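Local coordinates for scarecrow-like protein 3 (Arabidopsis thaliana, PDB 6KPB) that probably acts as a transcription factor in plant development and binds zinc-finger proteins of the IDD family, among them JACKDAW, at residues A[133-138]-A[394-399]; A[185-188]-A[194-197]. All coordinates share one frame; numbering follows the deposited sequence.

Two scales of packing within one GRAS domain are compared here. Contact 1 joins helices 129-142 and 387-406, far apart in sequence, near the centre of the folded chain; contact 2 closes a short turn between helix 178-189 and strand 196-203 at the periphery, nested inside the loop that contact 1 closes. They share no elements, and their nearest atoms are about 19 Å apart. Distance from the centre of the chain does not predict burial here: the central contact is small and only partly buried, whereas the peripheral one is buried. Contact 1 is purely aliphatic, a valine against methionine and leucine; contact 2 adds an aromatic face, two prolines and a backbone carbonyl.

Contact 1: A[133-138]-A[394-399]; sequences IHVRRL and KMLFGE
Val135 meets Leu396 and Met395 through a single methyl, CG2, which serves as the one point of apolar attachment between the two helical segments. With CG2 anti to the backbone N of Val135 (chi1 69° for CG1), this branch is carried out in front of the facing helix. Its nearer partner is the branching carbon of leucine, with Val135 CG2 3.7 Å from Leu396 CG. The two side chains are not head-on: they slip past one another in opposite directions, and Leu396 CD1 continues alongside valine to lie 3.9 Å from the backbone Val135 O. Met395 joins in with the base of its side chain, as Met395 CB lies 4.0 Å from Val135 CG2. Its CG is anti to its own carbonyl carbon (chi1 -61°); the extended chain runs on past the valine, and the methionine side chain also touches Glu131, one turn earlier on the same helix as Val135. Leu396 diverges the other way and rests on Phe139, one turn later, so the two neighbouring residues straddle Val135. One methyl against two successive residues thus makes a contact of only 166 Å², with Val135 CA and Met395 CA 7.2 Å apart. A wider pi-type turn spans 394-398, with a weak bond from Glu399 N to Lys394 O at 3.3 Å. In the fold, helix 129-142 packs against both helix 387-406, where His134 and Leu138 add contacts to Lys391, Asp388 and Val392, and helix 206-223, met by Ile133 and Arg136 at Val208.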
loop_
_atom_site.group_PDB
_atom_site.type_symbol
_atom_site.label_atom_id
_atom_site.label_comp_id
_atom_site.label_asym_id
_atom_site.label_seq_id
_atom_site.Cartn_x
_atom_site.Cartn_y
_atom_site.Cartn_z
ATOM N N ILE A 133 0.479 -6.098 13.697
ATOM C CA ILE A 133 0.087 -6.537 15.033
ATOM C C ILE A 133 -1.367 -6.988 15.033
ATOM O O ILE A 133 -1.725 -7.996 15.654
ATOM C CB ILE A 133 0.325 -5.417 16.063
ATOM C CG1 ILE A 133 1.815 -5.099 16.187
ATOM C CG2 ILE A 133 -0.250 -5.804 17.416
ATOM C CD1 ILE A 133 2.111 -3.997 17.185
ATOM N N HIS A 134 -2.224 -6.254 14.319
ATOM C CA HIS A 134 -3.647 -6.574 14.294
ATOM C C HIS A 134 -3.901 -7.943 13.669
ATOM O O HIS A 134 -4.691 -8.736 14.196
ATOM C CB HIS A 134 -4.409 -5.484 13.539
ATOM C CG HIS A 134 -5.886 -5.714 13.475
ATOM N ND1 HIS A 134 -6.666 -5.857 14.602
ATOM C CD2 HIS A 134 -6.727 -5.822 12.420
ATOM C CE1 HIS A 134 -7.924 -6.045 14.245
ATOM N NE2 HIS A 134 -7.988 -6.029 12.926
ATOM N N VAL A 135 -3.237 -8.246 12.551
ATOM C CA VAL A 135 -3.494 -9.518 11.882
ATOM C C VAL A 135 -2.948 -10.685 12.701
ATOM O O VAL A 135 -3.528 -11.778 12.693
ATOM C CB VAL A 135 -2.927 -9.501 10.449
ATOM C CG1 VAL A 135 -1.406 -9.491 10.455
ATOM C CG2 VAL A 135 -3.457 -10.683 9.646
ATOM N N ARG A 136 -1.847 -10.480 13.435
ATOM C CA ARG A 136 -1.343 -11.538 14.307
ATOM C C ARG A 136 -2.304 -11.801 15.460
ATOM O O ARG A 136 -2.485 -12.951 15.873
ATOM C CB ARG A 136 0.041 -11.178 14.846
ATOM C CG ARG A 136 1.119 -11.081 13.782
ATOM C CD ARG A 136 2.503 -11.033 14.404
ATOM N NE ARG A 136 3.460 -10.347 13.541
ATOM C CZ ARG A 136 3.858 -9.092 13.724
ATOM N NH1 ARG A 136 3.387 -8.388 14.744
ATOM N NH2 ARG A 136 4.732 -8.543 12.891
ATOM N N ARG A 137 -2.920 -10.744 15.996
ATOM C CA ARG A 137 -3.936 -10.932 17.026
ATOM C C ARG A 137 -5.114 -11.730 16.483
ATOM O O ARG A 137 -5.660 -12.597 17.175
ATOM C CB ARG A 137 -4.395 -9.574 17.561
ATOM C CG ARG A 137 -5.070 -9.618 18.928
ATOM C CD ARG A 137 -6.572 -9.868 18.823
ATOM N NE ARG A 137 -7.315 -8.671 18.439
ATOM C CZ ARG A 137 -8.610 -8.659 18.133
ATOM N NH1 ARG A 137 -9.312 -9.784 18.157
ATOM N NH2 ARG A 137 -9.204 -7.522 17.798
ATOM N N LEU A 138 -5.511 -11.458 15.235
ATOM C CA LEU A 138 -6.628 -12.183 14.636
ATOM C C LEU A 138 -6.306 -13.663 14.473
ATOM O O LEU A 138 -7.144 -14.524 14.769
ATOM C CB LEU A 138 -6.994 -11.561 13.289
ATOM C CG LEU A 138 -7.636 -10.173 13.330
ATOM C CD1 LEU A 138 -7.784 -9.608 11.926
ATOM C CD2 LEU A 138 -8.987 -10.233 14.030
ATOM N N LYS A 394 -5.449 -12.653 3.366
ATOM C CA LYS A 394 -4.524 -11.908 2.516
ATOM C C LYS A 394 -3.161 -11.708 3.177
ATOM O O LYS A 394 -2.134 -12.129 2.636
ATOM C CB LYS A 394 -5.103 -10.575 2.160
ATOM C CG LYS A 394 -4.056 -9.550 1.867
ATOM C CD LYS A 394 -4.400 -8.701 0.681
ATOM C CE LYS A 394 -3.218 -8.631 -0.254
ATOM N NZ LYS A 394 -3.249 -7.409 -1.077
ATOM N N MET A 395 -3.136 -11.054 4.341
ATOM C CA MET A 395 -1.870 -10.627 4.929
ATOM C C MET A 395 -1.043 -11.786 5.470
ATOM O O MET A 395 0.169 -11.631 5.643
ATOM C CB MET A 395 -2.119 -9.608 6.040
ATOM C CG MET A 395 -2.805 -8.337 5.572
ATOM S SD MET A 395 -2.802 -7.032 6.814
ATOM C CE MET A 395 -3.628 -5.722 5.912
ATOM N N LEU A 396 -1.658 -12.936 5.741
ATOM C CA LEU A 396 -0.942 -14.089 6.279
ATOM C C LEU A 396 -0.836 -15.202 5.243
ATOM O O LEU A 396 0.248 -15.435 4.701
ATOM C CB LEU A 396 -1.616 -14.590 7.557
ATOM C CG LEU A 396 -1.479 -13.671 8.773
ATOM C CD1 LEU A 396 -2.125 -14.294 10.001
ATOM C CD2 LEU A 396 -0.016 -13.349 9.038
ATOM N N PHE A 397 -1.934 -15.904 4.951
ATOM C CA PHE A 397 -1.872 -17.017 4.010
ATOM C C PHE A 397 -1.487 -16.540 2.617
ATOM O O PHE A 397 -0.727 -17.213 1.911
ATOM C CB PHE A 397 -3.213 -17.749 3.971
ATOM C CG PHE A 397 -3.692 -18.214 5.317
ATOM C CD1 PHE A 397 -2.790 -18.595 6.297
ATOM C CD2 PHE A 397 -5.047 -18.263 5.603
ATOM C CE1 PHE A 397 -3.232 -19.021 7.536
ATOM C CE2 PHE A 397 -5.493 -18.686 6.839
ATOM C CZ PHE A 397 -4.584 -19.066 7.806
ATOM N N GLY A 398 -1.999 -15.379 2.204
ATOM C CA GLY A 398 -1.648 -14.853 0.896
ATOM C C GLY A 398 -0.166 -14.562 0.764
ATOM O O GLY A 398 0.439 -14.833 -0.276
ATOM N N GLU A 399 0.441 -14.009 1.818
ATOM C CA GLU A 399 1.874 -13.740 1.779
ATOM C C GLU A 399 2.679 -15.032 1.763
ATOM O O GLU A 399 3.686 -15.133 1.052
ATOM C CB GLU A 399 2.277 -12.868 2.966
ATOM C CG GLU A 399 1.944 -11.403 2.777
ATOM C CD GLU A 399 2.591 -10.826 1.533
ATOM O OE1 GLU A 399 3.787 -11.105 1.300
ATOM O OE2 GLU A 399 1.901 -10.106 0.783
#

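Contact 2: A[185-188]-A[194-197]; sequences QAFN and PPHL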
loop_
_atom_site.group_PDB
_atom_site.type_symbol
_atom_site.label_atom_id
_atom_site.label_comp_id
_atom_site.label_asym_id
_atom_site.label_seq_id
_atom_site.Cartn_x
_atom_site.Cartn_y
_atom_site.Cartn_z
ATOM N N GLN A 185 1.923 -16.521 35.539
ATOM C CA GLN A 185 0.993 -16.945 36.581
ATOM C C GLN A 185 1.281 -18.370 37.034
ATOM O O GLN A 185 1.198 -18.681 38.228
ATOM C CB GLN A 185 -0.447 -16.825 36.080
ATOM C CG GLN A 185 -1.487 -17.444 37.005
ATOM C CD GLN A 185 -1.581 -16.734 38.343
ATOM O OE1 GLN A 185 -2.237 -15.698 38.464
ATOM N NE2 GLN A 185 -0.925 -17.290 39.356
ATOM N N ALA A 186 1.626 -19.252 36.093
ATOM C CA ALA A 186 1.882 -20.646 36.440
ATOM C C ALA A 186 3.136 -20.781 37.294
ATOM O O ALA A 186 3.154 -21.552 38.262
ATOM C CB ALA A 186 1.996 -21.485 35.170
ATOM N N PHE A 187 4.195 -20.043 36.948
ATOM C CA PHE A 187 5.388 -20.018 37.789
ATOM C C PHE A 187 5.062 -19.518 39.189
ATOM O O PHE A 187 5.592 -20.032 40.181
ATOM C CB PHE A 187 6.464 -19.139 37.149
ATOM C CG PHE A 187 7.460 -19.897 36.317
ATOM C CD1 PHE A 187 7.930 -21.133 36.727
ATOM C CD2 PHE A 187 7.931 -19.369 35.126
ATOM C CE1 PHE A 187 8.848 -21.830 35.964
ATOM C CE2 PHE A 187 8.850 -20.060 34.358
ATOM C CZ PHE A 187 9.308 -21.293 34.777
ATOM N N ASN A 188 4.186 -18.516 39.289
ATOM C CA ASN A 188 3.835 -17.972 40.595
ATOM C C ASN A 188 3.010 -18.959 41.411
ATOM O O ASN A 188 3.087 -18.956 42.646
ATOM C CB ASN A 188 3.075 -16.657 40.427
ATOM C CG ASN A 188 3.212 -15.747 41.629
ATOM O OD1 ASN A 188 3.442 -16.202 42.748
ATOM N ND2 ASN A 188 3.075 -14.447 41.402
ATOM N N PRO A 194 7.719 -18.933 42.856
ATOM C CA PRO A 194 8.256 -18.553 41.550
ATOM C C PRO A 194 9.758 -18.348 41.614
ATOM O O PRO A 194 10.281 -17.810 42.600
ATOM C CB PRO A 194 7.527 -17.238 41.246
ATOM C CG PRO A 194 7.320 -16.631 42.593
ATOM C CD PRO A 194 7.128 -17.783 43.564
ATOM N N PRO A 195 10.485 -18.766 40.589
ATOM C CA PRO A 195 11.918 -18.479 40.515
ATOM C C PRO A 195 12.126 -17.062 39.995
ATOM O O PRO A 195 11.181 -16.359 39.644
ATOM C CB PRO A 195 12.420 -19.520 39.517
ATOM C CG PRO A 195 11.269 -19.666 38.568
ATOM C CD PRO A 195 10.018 -19.524 39.412
ATOM N N HIS A 196 13.388 -16.646 39.946
ATOM C CA HIS A 196 13.710 -15.440 39.199
ATOM C C HIS A 196 13.547 -15.738 37.716
ATOM O O HIS A 196 14.212 -16.628 37.177
ATOM C CB HIS A 196 15.127 -14.959 39.496
ATOM C CG HIS A 196 15.515 -13.738 38.719
ATOM N ND1 HIS A 196 15.868 -13.784 37.387
ATOM C CD2 HIS A 196 15.583 -12.435 39.081
ATOM C CE1 HIS A 196 16.145 -12.565 36.964
ATOM N NE2 HIS A 196 15.981 -11.727 37.972
ATOM N N LEU A 197 12.652 -15.009 37.059
ATOM C CA LEU A 197 12.337 -15.238 35.658
ATOM C C LEU A 197 12.970 -14.153 34.803
ATOM O O LEU A 197 12.811 -12.961 35.083
ATOM C CB LEU A 197 10.825 -15.270 35.431
ATOM C CG LEU A 197 10.411 -15.528 33.984
ATOM C CD1 LEU A 197 11.071 -16.798 33.467
ATOM C CD2 LEU A 197 8.899 -15.624 33.873
#
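Phe187 and Pro195 make a CH-pi contact in which proline CG sits over one ring face, 4.3 Å from the ring centroid and 19° off the normal, displaced toward the rim. The side chains cross at about a right angle, and Pro195 CD adds an apolar contact at 3.8 Å to Phe187 CD1. Other apolar contacts come from Leu197, whose side chain also crosses the phenylalanine at about a right angle: Leu197 CD1 is 4.0 Å from Phe187 CE2, and Leu197 CD2 lies 4.1 Å from Phe187 CD2. Leucine CG is anti to its backbone N (chi1 -179°), which brings both methyls to the ring. Were Phe187 replaced by an alanine, the proline ring would probably face a gap and the leucine methyls would lose their aromatic partner.

Polar atoms contribute more lightly. Pro194 CA gives a CA-H...O contact to Phe187 O at 3.3 Å, bent to 122° at the hydrogen. Asn188 and Pro194 run side by side in the same direction, with Asn188 OD1 3.9 Å from Pro194 CG, while Asn188 ND2 makes a weak hydrogen bond to Leu223 O.

Val167 touches Phe187, Pro195 and Leu197 alike, so helix, turn and both strands share one core. This is the second half of a beta-alpha-beta crossover, where helix 178-189, following strand 166-171, hands over to parallel strand 196-203, consistent with the Rossmann-like architecture of the GRAS family.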